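Local coordinates for Ser-thr phosphatase MSPP (PDB 2JFR), which probably acts as a metal-dependent protein phosphatase of the PPM (PP2C) family, removing phosphate from serine and threonine side chains, at residues A73-R76 and V77-L81; G140-T143 and R144-R148; H150-R153 and H154-T157; A192-A195 and L196-A200. All coordinates share one frame; numbering follows the deposited sequence. Where two conformers were deposited one is given.

Contact 1. Residues A73-R76 and V77-L81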
loop_
_atom_site.group_PDB
_atom_site.type_symbol
_atom_site.label_atom_id
_atom_site.label_comp_id
_atom_site.label_asym_id
_atom_site.label_seq_id
_atom_site.Cartn_x
_atom_site.Cartn_y
_atom_site.Cartn_z
ATOM N N ALA A 73 3.657 0.077 -15.363
ATOM C CA ALA A 73 4.516 -0.404 -14.293
ATOM C C ALA A 73 4.595 -1.934 -14.329
ATOM O O ALA A 73 5.666 -2.522 -14.221
ATOM C CB ALA A 73 4.039 0.082 -12.934
ATOM N N ASN A 74 3.428 -2.582 -14.486
ATOM C CA ASN A 74 3.411 -4.039 -14.604
ATOM C C ASN A 74 4.297 -4.514 -15.752
ATOM O O ASN A 74 5.090 -5.429 -15.583
ATOM C CB ASN A 74 1.966 -4.503 -14.796
ATOM C CG ASN A 74 1.919 -5.986 -14.914
ATOM O OD1 ASN A 74 2.208 -6.692 -13.960
ATOM N ND2 ASN A 74 1.593 -6.477 -16.108
ATOM N N LEU A 75 4.099 -3.921 -16.907
ATOM C CA LEU A 75 4.816 -4.390 -18.090
ATOM C C LEU A 75 6.313 -4.158 -17.914
ATOM O O LEU A 75 7.102 -5.021 -18.288
ATOM C CB LEU A 75 4.266 -3.713 -19.340
ATOM C CG LEU A 75 4.875 -4.239 -20.641
ATOM C CD1 LEU A 75 4.548 -5.715 -20.815
ATOM C CD2 LEU A 75 4.343 -3.421 -21.802
ATOM N N ARG A 76 6.700 -3.031 -17.395
ATOM C CA ARG A 76 8.128 -2.734 -17.259
ATOM C C ARG A 76 8.777 -3.667 -16.280
ATOM O O ARG A 76 9.856 -4.192 -16.552
ATOM C CB ARG A 76 8.361 -1.265 -16.854
ATOM C CG ARG A 76 9.792 -0.849 -16.951
ATOM C CD ARG A 76 10.282 -0.785 -18.405
ATOM N NE ARG A 76 11.675 -1.124 -18.631
ATOM C CZ ARG A 76 12.204 -2.026 -19.453
ATOM N NH1 ARG A 76 11.481 -2.815 -20.237
ATOM N NH2 ARG A 76 13.528 -2.146 -19.500
ATOM N N VAL A 77 8.144 -3.939 -15.131
ATOM C CA VAL A 77 8.700 -4.901 -14.192
ATOM C C VAL A 77 8.787 -6.273 -14.799
ATOM O O VAL A 77 9.784 -6.967 -14.644
ATOM C CB VAL A 77 7.949 -4.870 -12.874
ATOM C CG1 VAL A 77 8.488 -5.947 -11.932
ATOM C CG2 VAL A 77 8.035 -3.498 -12.192
ATOM N N PHE A 78 7.725 -6.681 -15.492
ATOM C CA PHE A 78 7.744 -8.026 -16.110
ATOM C C PHE A 78 8.812 -8.118 -17.211
ATOM O O PHE A 78 9.504 -9.173 -17.282
ATOM C CB PHE A 78 6.372 -8.350 -16.664
ATOM C CG PHE A 78 6.345 -9.701 -17.330
ATOM C CD1 PHE A 78 6.613 -10.858 -16.607
ATOM C CD2 PHE A 78 6.041 -9.810 -18.648
ATOM C CE1 PHE A 78 6.619 -12.100 -17.212
ATOM C CE2 PHE A 78 6.025 -11.044 -19.301
ATOM C CZ PHE A 78 6.295 -12.189 -18.531
ATOM N N GLU A 79 8.986 -7.090 -17.990
ATOM C CA GLU A 79 10.057 -7.111 -18.998
ATOM C C GLU A 79 11.410 -7.207 -18.353
ATOM O O GLU A 79 12.303 -7.914 -18.866
ATOM C CB GLU A 79 9.970 -5.844 -19.857
ATOM C CG GLU A 79 8.782 -5.843 -20.816
ATOM C CD GLU A 79 8.550 -4.468 -21.441
ATOM O OE1 GLU A 79 9.244 -3.473 -21.071
ATOM O OE2 GLU A 79 7.635 -4.332 -22.322
ATOM N N LEU A 80 11.617 -6.572 -17.230
ATOM C CA LEU A 80 12.925 -6.639 -16.576
ATOM C C LEU A 80 13.188 -7.892 -15.785
ATOM O O LEU A 80 14.350 -8.326 -15.756
ATOM C CB LEU A 80 13.016 -5.427 -15.653
ATOM C CG LEU A 80 13.178 -4.105 -16.467
ATOM C CD1 LEU A 80 12.966 -2.957 -15.486
ATOM C CD2 LEU A 80 14.518 -4.031 -17.186
ATOM N N LEU A 81 12.171 -8.486 -15.150
ATOM C CA LEU A 81 12.407 -9.543 -14.192
ATOM C C LEU A 81 11.839 -10.876 -14.629
ATOM O O LEU A 81 12.089 -11.910 -14.046
ATOM C CB LEU A 81 11.771 -9.214 -12.821
ATOM C CG LEU A 81 12.277 -7.935 -12.209
ATOM C CD1 LEU A 81 11.660 -7.700 -10.868
ATOM C CD2 LEU A 81 13.789 -7.886 -12.111
#
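Arg76 and Glu79, three residues apart on the outer face of the helix, form a salt bridge. NH1 of the arginine lies 2.5 Å from Glu79 OE1, a very short separation for one of two deposited Arg76 conformers, so the length is doubtful. The side chains meet at about a right angle, with the guanidinium and carboxylate planes 66° apart and the carboxylate at the guanidinium's edge. Long, charged chains suit this exposed face.

Backbone bonds are those of an alpha-helix, here the last turns of helix 63-81: each carbonyl from Ala73 to Arg76 receives the amide four residues on, Glu79 N reaching Leu75 O at 2.8 Å.

Aliphatic groups pack against the charged pair on this outer face. Leu80 CG sits 3.6 Å above one face of the Arg76 guanidinium, toward its rim; with CG anti to the carbonyl carbon (chi1 -72°), Leu80 leans back over the preceding turn. In the Leu75 conformer given, one of two, CG lies close to the other carboxylate oxygen, Glu79 OE2. On the buried side, compact Val77 packs against Ala45 and Thr48 of helix 42-59. Asn74 turns its amide to a loop, bonding Gly161 N and Gly163 O.

Contact 2. Residues G140-T143 and R144-R148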
loop_
_atom_site.group_PDB
_atom_site.type_symbol
_atom_site.label_atom_id
_atom_site.label_comp_id
_atom_site.label_asym_id
_atom_site.label_seq_id
_atom_site.Cartn_x
_atom_site.Cartn_y
_atom_site.Cartn_z
ATOM N N GLY A 140 -16.284 -13.935 2.392
ATOM C CA GLY A 140 -16.954 -13.895 3.654
ATOM C C GLY A 140 -16.813 -15.041 4.581
ATOM O O GLY A 140 -17.721 -15.296 5.342
ATOM N N GLU A 141 -15.694 -15.773 4.475
ATOM C CA GLU A 141 -15.443 -16.982 5.248
ATOM C C GLU A 141 -14.640 -16.743 6.533
ATOM O O GLU A 141 -14.793 -17.526 7.486
ATOM C CB GLU A 141 -14.726 -18.045 4.412
ATOM C CG GLU A 141 -15.522 -18.635 3.273
ATOM C CD GLU A 141 -14.683 -19.808 2.748
ATOM O OE1 GLU A 141 -14.033 -20.417 3.653
ATOM O OE2 GLU A 141 -14.680 -20.059 1.515
ATOM N N ILE A 142 -13.762 -15.760 6.634
ATOM C CA ILE A 142 -13.019 -15.424 7.868
ATOM C C ILE A 142 -12.987 -13.920 8.039
ATOM O O ILE A 142 -13.190 -13.209 7.049
ATOM C CB ILE A 142 -11.569 -15.945 7.799
ATOM C CG1 ILE A 142 -10.668 -15.242 6.823
ATOM C CG2 ILE A 142 -11.576 -17.447 7.529
ATOM C CD1 ILE A 142 -9.250 -15.716 6.780
ATOM N N THR A 143 -12.716 -13.454 9.209
ATOM C CA THR A 143 -12.572 -12.030 9.446
ATOM C C THR A 143 -11.205 -11.507 9.067
ATOM O O THR A 143 -10.254 -12.272 8.895
ATOM C CB THR A 143 -12.774 -11.667 10.936
ATOM O OG1 THR A 143 -11.749 -12.237 11.712
ATOM C CG2 THR A 143 -14.171 -12.146 11.441
ATOM N N ARG A 144 -11.077 -10.177 8.904
ATOM C CA ARG A 144 -9.777 -9.597 8.662
ATOM C C ARG A 144 -8.770 -9.896 9.796
ATOM O O ARG A 144 -7.609 -10.153 9.607
ATOM C CB ARG A 144 -9.905 -8.092 8.435
ATOM C CG ARG A 144 -10.762 -7.614 7.252
ATOM C CD ARG A 144 -10.411 -6.150 6.925
ATOM N NE ARG A 144 -11.480 -5.442 6.200
ATOM C CZ ARG A 144 -11.561 -5.493 4.863
ATOM N NH1 ARG A 144 -10.721 -6.139 4.048
ATOM N NH2 ARG A 144 -12.586 -4.786 4.310
ATOM N N HIS A 145 -9.253 -9.908 11.040
ATOM C CA HIS A 145 -8.367 -10.229 12.144
ATOM C C HIS A 145 -7.834 -11.652 12.014
ATOM O O HIS A 145 -6.674 -11.929 12.181
ATOM C CB HIS A 145 -9.069 -9.956 13.493
ATOM C CG HIS A 145 -8.216 -10.355 14.645
ATOM N ND1 HIS A 145 -7.164 -9.545 15.102
ATOM C CD2 HIS A 145 -8.207 -11.468 15.404
ATOM C CE1 HIS A 145 -6.589 -10.181 16.138
ATOM N NE2 HIS A 145 -7.193 -11.342 16.343
ATOM N N GLU A 146 -8.777 -12.575 11.759
ATOM C CA GLU A 146 -8.373 -13.974 11.511
ATOM C C GLU A 146 -7.369 -14.114 10.384
ATOM O O GLU A 146 -6.447 -14.917 10.488
ATOM C CB GLU A 146 -9.595 -14.886 11.169
ATOM C CG GLU A 146 -10.468 -15.056 12.382
ATOM C CD GLU A 146 -11.878 -15.496 12.196
ATOM O OE1 GLU A 146 -12.522 -15.512 11.132
ATOM O OE2 GLU A 146 -12.436 -15.882 13.260
ATOM N N ALA A 147 -7.565 -13.345 9.289
ATOM C CA ALA A 147 -6.625 -13.394 8.192
ATOM C C ALA A 147 -5.170 -13.044 8.621
ATOM O O ALA A 147 -4.235 -13.507 7.982
ATOM C CB ALA A 147 -7.130 -12.499 7.063
ATOM N N ARG A 148 -4.963 -12.229 9.675
ATOM C CA ARG A 148 -3.618 -11.879 10.129
ATOM C C ARG A 148 -2.822 -13.101 10.523
ATOM O O ARG A 148 -1.614 -13.076 10.449
ATOM C CB ARG A 148 -3.494 -10.960 11.410
ATOM C CG ARG A 148 -4.038 -9.657 11.179
ATOM C CD ARG A 148 -4.015 -8.809 12.381
ATOM N NE ARG A 148 -2.671 -8.464 12.840
ATOM C CZ ARG A 148 -2.336 -7.924 14.008
ATOM N NH1 ARG A 148 -3.271 -7.576 14.865
ATOM N NH2 ARG A 148 -1.064 -7.694 14.298
#
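Thr143 and Glu146 form a capping box that starts the short helix 144-147. Gly140 ends the preceding helix in a Schellman motif; its positive phi of 64° is a backbone state that glycine adopts without strain. Two residues on, Ile142 has an extended backbone and directs its side chain toward the new helix. CB of Ile142 lies 3.5 Å from Glu146 OE1, while CD1, at the end of the longer branch, reaches Ala147 CB at 3.9 Å; Ile142 and Ala147 occupy the positions of a hydrophobic staple beside the capping box. With CG1 between the backbone N and the carbonyl carbon (chi1 70°), that branch is carried past Glu146 to the helix's first turn. An aliphatic side chain with two branches suits the place: it meets Ala147 and also packs on Leu136 of helix 132-138 and His150 of the following loop. Ala147 itself touches Val137.

Thr143 occupies the N-cap. Its OG1 accepts from Glu146 N at 3.0 Å in a nearly straight bond, supplying an acceptor to an amide that has no carbonyl of an earlier helical turn to bind. Its carbonyl takes up the ordinary helical role and receives Ala147 N at 2.9 Å. Glutamate answers from the third position after the cap: its CG points back beside its own backbone N, and its extended chain brings the carboxylate to the amide of Thr143. There Thr143 N donates to Glu146 OE1 over 2.8 Å, approaching from above the carboxylate plane, 36° out of it.

Contact 3. Residues H150-R153 and H154-T157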
loop_
_atom_site.group_PDB
_atom_site.type_symbol
_atom_site.label_atom_id
_atom_site.label_comp_id
_atom_site.label_asym_id
_atom_site.label_seq_id
_atom_site.Cartn_x
_atom_site.Cartn_y
_atom_site.Cartn_z
ATOM N N HIS A 150 -3.647 -16.357 9.513
ATOM C CA HIS A 150 -3.912 -17.489 8.619
ATOM C C HIS A 150 -2.604 -18.003 8.086
ATOM O O HIS A 150 -1.733 -17.196 7.672
ATOM C CB HIS A 150 -4.849 -17.064 7.489
ATOM C CG HIS A 150 -5.341 -18.188 6.634
ATOM N ND1 HIS A 150 -4.604 -18.788 5.739
ATOM C CD2 HIS A 150 -6.522 -18.803 6.641
ATOM C CE1 HIS A 150 -5.250 -19.773 5.197
ATOM N NE2 HIS A 150 -6.466 -19.800 5.718
ATOM N N PRO A 151 -2.425 -19.302 8.046
ATOM C CA PRO A 151 -1.114 -19.823 7.663
ATOM C C PRO A 151 -0.740 -19.630 6.239
ATOM O O PRO A 151 0.407 -19.873 5.866
ATOM C CB PRO A 151 -1.279 -21.310 8.022
ATOM C CG PRO A 151 -2.754 -21.593 7.936
ATOM C CD PRO A 151 -3.315 -20.346 8.512
ATOM N N GLN A 152 -1.608 -19.188 5.362
ATOM C CA GLN A 152 -1.252 -18.895 3.998
ATOM C C GLN A 152 -1.487 -17.428 3.657
ATOM O O GLN A 152 -1.577 -17.055 2.495
ATOM C CB GLN A 152 -1.967 -19.766 2.931
ATOM C CG GLN A 152 -1.250 -21.147 2.865
ATOM C CD GLN A 152 -1.788 -22.033 3.973
ATOM O OE1 GLN A 152 -3.007 -22.133 4.231
ATOM N NE2 GLN A 152 -0.913 -22.751 4.652
ATOM N N ARG A 153 -1.460 -16.580 4.665
ATOM C CA ARG A 153 -1.501 -15.125 4.536
ATOM C C ARG A 153 -0.448 -14.605 3.555
ATOM O O ARG A 153 -0.600 -13.568 2.915
ATOM C CB ARG A 153 -1.395 -14.526 5.948
ATOM C CG ARG A 153 -0.198 -13.698 6.249
ATOM C CD ARG A 153 -0.409 -12.546 7.172
ATOM N NE ARG A 153 -1.220 -11.407 6.829
ATOM C CZ ARG A 153 -1.189 -10.353 7.646
ATOM N NH1 ARG A 153 -1.969 -9.292 7.317
ATOM N NH2 ARG A 153 -0.428 -10.288 8.747
ATOM N N HIS A 154 0.677 -15.258 3.554
ATOM C CA HIS A 154 1.821 -14.759 2.823
ATOM C C HIS A 154 1.741 -15.097 1.342
ATOM O O HIS A 154 2.634 -14.622 0.620
ATOM C CB HIS A 154 3.111 -15.375 3.377
ATOM C CG HIS A 154 3.194 -16.877 3.298
ATOM N ND1 HIS A 154 2.325 -17.710 4.046
ATOM C CD2 HIS A 154 3.981 -17.719 2.528
ATOM C CE1 HIS A 154 2.607 -18.953 3.744
ATOM N NE2 HIS A 154 3.596 -18.993 2.855
ATOM N N LEU A 155 0.783 -15.835 0.866
ATOM C CA LEU A 155 0.771 -16.238 -0.531
ATOM C C LEU A 155 -0.195 -15.370 -1.311
ATOM O O LEU A 155 -1.409 -15.355 -1.079
ATOM C CB LEU A 155 0.305 -17.694 -0.563
ATOM C CG LEU A 155 1.323 -18.658 0.057
ATOM C CD1 LEU A 155 0.672 -20.042 0.093
ATOM C CD2 LEU A 155 2.646 -18.654 -0.696
ATOM N N LEU A 156 0.371 -14.590 -2.237
ATOM C CA LEU A 156 -0.386 -13.659 -3.037
ATOM C C LEU A 156 -1.167 -14.351 -4.124
ATOM O O LEU A 156 -0.704 -15.314 -4.734
ATOM C CB LEU A 156 0.534 -12.643 -3.685
ATOM C CG LEU A 156 1.286 -11.707 -2.711
ATOM C CD1 LEU A 156 2.265 -10.880 -3.462
ATOM C CD2 LEU A 156 0.306 -10.832 -1.927
ATOM N N THR A 157 -2.332 -13.807 -4.467
ATOM C CA THR A 157 -3.117 -14.261 -5.588
ATOM C C THR A 157 -3.072 -13.303 -6.761
ATOM O O THR A 157 -3.468 -13.680 -7.868
ATOM C CB THR A 157 -4.570 -14.516 -5.190
ATOM O OG1 THR A 157 -5.074 -13.295 -4.647
ATOM C CG2 THR A 157 -4.673 -15.662 -4.216
#
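His154 folds back over the turn that precedes it, so that the edge of its imidazole meets the carbonyl of Pro151, with CE1 3.2 Å from Pro151 O. The torsion that places CG between the backbone N and the carbonyl carbon (chi1 60°) brings the ring back this way. Gln152 and Leu155 run side by side and point the same way; in the Gln152 conformer given, one of two, CG touches Leu155 CD1 at 3.5 Å.

Two overlapping type I beta turns, from His150 to Arg153 and from Gln152 to Leu155, position these groups. Leu155 N donates to Gln152 O at 3.1 Å and closes the second turn, from well above the carbonyl plane. In the first, Arg153 N bonds to His150 O, and the His150 ring adds a side-chain clasp: its ND1 accepts from Gln152 N at 3.0 Å. Proline suits the next position, its ring restricting phi to near the value needed (here -70°).

His154 is a ligand of a third manganese site seen crystallographically in this protein, a metal not bound here. The turn thus presents an imidazole near the metal centre with one edge against a backbone oxygen, which probably limits its rotation.

Contact 4. Residues A192-A195 and L196-A200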
loop_
_atom_site.group_PDB
_atom_site.type_symbol
_atom_site.label_atom_id
_atom_site.label_comp_id
_atom_site.label_asym_id
_atom_site.label_seq_id
_atom_site.Cartn_x
_atom_site.Cartn_y
_atom_site.Cartn_z
ATOM N N ALA A 192 1.948 -6.839 15.840
ATOM C CA ALA A 192 1.668 -5.958 16.941
ATOM C C ALA A 192 0.234 -5.945 17.334
ATOM O O ALA A 192 -0.681 -6.268 16.595
ATOM C CB ALA A 192 2.062 -4.553 16.512
ATOM N N ASP A 193 -0.008 -5.520 18.574
ATOM C CA ASP A 193 -1.337 -5.320 19.076
ATOM C C ASP A 193 -2.075 -4.278 18.245
ATOM O O ASP A 193 -1.586 -3.168 18.059
ATOM C CB ASP A 193 -1.228 -4.832 20.550
ATOM C CG ASP A 193 -2.591 -4.687 21.208
ATOM O OD1 ASP A 193 -2.865 -5.673 21.888
ATOM O OD2 ASP A 193 -3.242 -3.670 21.127
ATOM N N GLU A 194 -3.285 -4.614 17.830
ATOM C CA GLU A 194 -4.058 -3.700 17.011
ATOM C C GLU A 194 -4.311 -2.353 17.716
ATOM O O GLU A 194 -4.238 -1.343 17.066
ATOM C CB GLU A 194 -5.392 -4.314 16.668
ATOM C CG GLU A 194 -6.328 -3.435 15.810
ATOM C CD GLU A 194 -7.668 -4.060 15.560
ATOM O OE1 GLU A 194 -7.761 -5.292 15.634
ATOM O OE2 GLU A 194 -8.650 -3.339 15.233
ATOM N N ALA A 195 -4.567 -2.349 19.003
ATOM C CA ALA A 195 -4.807 -1.125 19.684
ATOM C C ALA A 195 -3.603 -0.215 19.630
ATOM O O ALA A 195 -3.712 1.000 19.475
ATOM C CB ALA A 195 -5.184 -1.384 21.163
ATOM N N LEU A 196 -2.430 -0.833 19.738
ATOM C CA LEU A 196 -1.248 0.048 19.679
ATOM C C LEU A 196 -0.959 0.534 18.275
ATOM O O LEU A 196 -0.514 1.671 18.088
ATOM C CB LEU A 196 -0.173 -0.792 20.354
ATOM C CG LEU A 196 1.095 0.030 20.520
ATOM C CD1 LEU A 196 0.901 1.147 21.518
ATOM C CD2 LEU A 196 2.187 -0.926 20.973
ATOM N N ILE A 197 -1.280 -0.266 17.247
ATOM C CA ILE A 197 -1.232 0.231 15.870
ATOM C C ILE A 197 -2.150 1.426 15.718
ATOM O O ILE A 197 -1.766 2.441 15.142
ATOM C CB ILE A 197 -1.562 -0.867 14.848
ATOM C CG1 ILE A 197 -0.499 -1.981 14.882
ATOM C CG2 ILE A 197 -1.707 -0.270 13.463
ATOM C CD1 ILE A 197 -0.894 -3.206 14.095
ATOM N N VAL A 198 -3.382 1.320 16.210
ATOM C CA VAL A 198 -4.326 2.413 16.089
ATOM C C VAL A 198 -3.866 3.615 16.858
ATOM O O VAL A 198 -4.001 4.752 16.382
ATOM C CB VAL A 198 -5.729 1.949 16.501
ATOM C CG1 VAL A 198 -6.674 3.169 16.499
ATOM C CG2 VAL A 198 -6.220 0.848 15.564
ATOM N N ASP A 199 -3.305 3.401 18.056
ATOM C CA ASP A 199 -2.743 4.534 18.847
ATOM C C ASP A 199 -1.659 5.297 18.016
ATOM O O ASP A 199 -1.649 6.508 17.917
ATOM C CB ASP A 199 -2.181 4.004 20.156
ATOM C CG ASP A 199 -1.383 4.964 20.959
ATOM O OD1 ASP A 199 -2.095 5.874 21.421
ATOM O OD2 ASP A 199 -0.146 4.812 21.210
ATOM N N ALA A 200 -0.766 4.515 17.397
ATOM C CA ALA A 200 0.246 5.158 16.557
ATOM C C ALA A 200 -0.388 5.870 15.380
ATOM O O ALA A 200 -0.018 6.999 15.016
ATOM C CB ALA A 200 1.244 4.087 16.100
#
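Asp193 keeps an extended backbone (psi 131°), after which the chain enters helix 194-201, where Ile197 N bonds to Asp193 O at 3.0 Å and the next two amides, of Val198 and Asp199, bond to the carbonyls of Glu194 and Ala195. Asp193 is the N-cap. Its CG stands anti to the backbone N (chi1 -176°), which turns the carboxylate over the start of the helix, and OD2 receives Leu196 N over 3.3 Å through its anti lone pair. The same oxygen takes a weak bond from Ala195 N at 2.8 Å. A short acidic side chain suits the place: it can reach amides of the first turn that lack helical acceptors, and its negative charge probably interacts favourably with the helix dipole.

Ala192, just before the cap, faces Ile197, with CB 4.0 Å from Ile197 CG1. This pair forms a hydrophobic staple across the N-cap, a small methyl against a long branched chain. Farther out, Val198 rests CG2 against Glu194 O at 3.3 Å.

Among the neighbours, Ile197 and Val198 lie on Met123 of the edge strand 122-125, and Ile197 also meets Leu188 and Phe189 of a loop. Helix 206-219 packs alongside, Val216 touching Ala192 and Leu196, while Arg212 of that helix forms a salt bridge with Asp199.

How the contacts relate
Contact 2 touches both contact 3 and contact 4, which do not touch each other; contact 1 touches none of them, its centre about 23 Å from that of contact 3 and about 36 Å from that of contact 4, across the chain's centre. Ile142 CD1 of contact 2 meets His150 CD2 of contact 3 at 4.1 Å. Arg148 NH2 is 2.7 Å from Ala192 O, a probable hydrogen bond joining contact 2 to the residue just before the Asp193 cap. Contact 3 lies nearest the bound metals: the Arg153 side chain is about 4 Å from a magnesium ion, and that of His154 about 8 Å from a bound manganese; Asp36, Asp186 and Asp224 form the manganese site.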